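Local coordinates for protein TRAP-type transporter, periplasmic component (Cupriavidus necator, PDB 4P8B) that binds (S)-2-acetolactate in the periplasm, probably delivering it to the membrane components of a TRAP-type transporter for uptake into the cell, at residues L39-P44 with S219-A224. Residues are numbered along the deposited sequence; the frame is centred on the assembly and turned at random.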
loop_
_atom_site.group_PDB
_atom_site.type_symbol
_atom_site.label_atom_id
_atom_site.label_comp_id
_atom_site.label_asym_id
_atom_site.label_seq_id
_atom_site.Cartn_x
_atom_site.Cartn_y
_atom_site.Cartn_z
ATOM N N LEU A 39 1.339 9.869 1.582
ATOM C CA LEU A 39 2.529 10.061 2.425
ATOM C C LEU A 39 3.561 10.940 1.740
ATOM O O LEU A 39 3.835 10.773 0.542
ATOM C CB LEU A 39 3.154 8.697 2.722
ATOM C CG LEU A 39 2.258 7.707 3.470
ATOM C CD1 LEU A 39 3.038 6.420 3.782
ATOM C CD2 LEU A 39 1.715 8.334 4.751
ATOM N N GLY A 40 4.116 11.863 2.495
ATOM C CA GLY A 40 5.122 12.768 2.001
ATOM C C GLY A 40 6.513 12.178 2.056
ATOM O O GLY A 40 6.701 11.006 2.370
ATOM N N PRO A 41 7.517 12.996 1.743
ATOM C CA PRO A 41 8.906 12.562 1.576
ATOM C C PRO A 41 9.611 12.019 2.838
ATOM O O PRO A 41 10.739 11.562 2.724
ATOM C CB PRO A 41 9.612 13.838 1.108
ATOM C CG PRO A 41 8.531 14.699 0.543
ATOM C CD PRO A 41 7.304 14.389 1.320
ATOM N N ALA A 42 8.992 12.084 4.006
ATOM C CA ALA A 42 9.550 11.393 5.164
ATOM C C ALA A 42 9.468 9.878 4.964
ATOM O O ALA A 42 10.155 9.114 5.658
ATOM C CB ALA A 42 8.805 11.781 6.417
ATOM N N PHE A 43 8.579 9.425 4.064
ATOM C CA PHE A 43 8.297 7.999 3.855
ATOM C C PHE A 43 8.824 7.545 2.518
ATOM O O PHE A 43 8.883 8.338 1.597
ATOM C CB PHE A 43 6.780 7.796 3.865
ATOM C CG PHE A 43 6.129 8.188 5.148
ATOM C CD1 PHE A 43 5.748 9.507 5.405
ATOM C CD2 PHE A 43 5.922 7.240 6.126
ATOM C CE1 PHE A 43 5.152 9.848 6.612
ATOM C CE2 PHE A 43 5.335 7.583 7.315
ATOM C CZ PHE A 43 4.961 8.887 7.567
ATOM N N PRO A 44 9.152 6.253 2.367
ATOM C CA PRO A 44 9.587 5.788 1.049
ATOM C C PRO A 44 8.604 6.131 -0.073
ATOM O O PRO A 44 9.014 6.581 -1.126
ATOM C CB PRO A 44 9.717 4.276 1.252
ATOM C CG PRO A 44 10.122 4.168 2.699
ATOM C CD PRO A 44 9.305 5.201 3.389
ATOM N N SER A 219 8.251 0.582 7.204
ATOM C CA SER A 219 8.812 1.891 6.917
ATOM C C SER A 219 7.873 3.033 7.314
ATOM O O SER A 219 8.332 4.128 7.619
ATOM C CB SER A 219 9.205 2.004 5.449
ATOM O OG SER A 219 8.073 1.881 4.614
ATOM N N VAL A 220 6.577 2.765 7.305
ATOM C CA VAL A 220 5.548 3.700 7.723
ATOM C C VAL A 220 5.515 3.755 9.248
ATOM O O VAL A 220 5.541 4.844 9.822
ATOM C CB VAL A 220 4.197 3.304 7.131
ATOM C CG1 VAL A 220 3.090 4.181 7.661
ATOM C CG2 VAL A 220 4.256 3.365 5.597
ATOM N N PHE A 221 5.538 2.597 9.911
ATOM C CA PHE A 221 5.625 2.541 11.380
ATOM C C PHE A 221 6.806 3.359 11.851
ATOM O O PHE A 221 6.707 4.151 12.792
ATOM C CB PHE A 221 5.779 1.062 11.792
ATOM C CG PHE A 221 5.804 0.823 13.275
ATOM C CD1 PHE A 221 6.974 1.003 13.993
ATOM C CD2 PHE A 221 4.656 0.442 13.944
ATOM C CE1 PHE A 221 7.004 0.761 15.357
ATOM C CE2 PHE A 221 4.687 0.229 15.325
ATOM C CZ PHE A 221 5.845 0.384 16.007
ATOM N N ALA A 222 7.944 3.188 11.193
ATOM C CA ALA A 222 9.173 3.872 11.597
ATOM C C ALA A 222 9.134 5.372 11.349
ATOM O O ALA A 222 9.410 6.155 12.246
ATOM C CB ALA A 222 10.374 3.258 10.898
ATOM N N ALA A 223 8.773 5.788 10.134
ATOM C CA ALA A 223 8.865 7.204 9.779
ATOM C C ALA A 223 7.784 8.012 10.476
ATOM O O ALA A 223 7.984 9.194 10.752
ATOM C CB ALA A 223 8.795 7.395 8.268
ATOM N N ALA A 224 6.650 7.391 10.774
ATOM C CA ALA A 224 5.604 8.030 11.556
ATOM C C ALA A 224 5.836 7.849 13.064
ATOM O O ALA A 224 5.048 8.355 13.862
ATOM C CB ALA A 224 4.240 7.484 11.167
#
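Phe43 lies with one ring face against the methyl of Ala223, at the end of helix 218-223: Ala223 CB stands 3.9 Å from the ring centroid, 29° off the ring normal, a CH-pi contact placed toward the CD2–CE2 side. Leu39 CD2 sits 4.1 Å from the ring plane, over its centre and on the face turned away from Ala223, which leaves the phenyl between an alanine of the helix and a leucine of its own loop. With Phe43 CG anti to the carbonyl carbon (chi1 -61°), the CE2–CZ margin reaches into the last turn. There Val220 O meets the edge, 3.7 Å from CE2, while Ala224 CB comes up to CZ in the ring plane at 3.9 Å. Val220 O already accepts the backbone hydrogen bond from Ala224 N. On the Leu39 side of the ring, Leu39 and Val220 cross at about a right angle, meeting methyl to methyl, CD1 to CG2, at 3.8 Å; both also touch Trp199. Val220 splits its branches, since CG1 is anti to the backbone N (chi1 174°) and faces Phe43 while CG2 is turned to Leu39. Farther along, the Pro44 ring sets CG 3.6 Å from Ser219 CB, with Ser219 OG also beside it. No hydrogen bond spans the two segments; van der Waals contact, much of it apolar, joins them. The loop keeps its own form through a type I turn, Phe43 N to Gly40 O, which precedes helix 44-59 with Phe43 at its N-cap. Leu39 touches the bound acetolactate, and the side chain of Val220 lies close to Asn152 and Asn216, both of which bind it, placing this apolar seam at the wall of the interdomain cleft in which TRAP solute-binding proteins of the DctP family enclose their ligand.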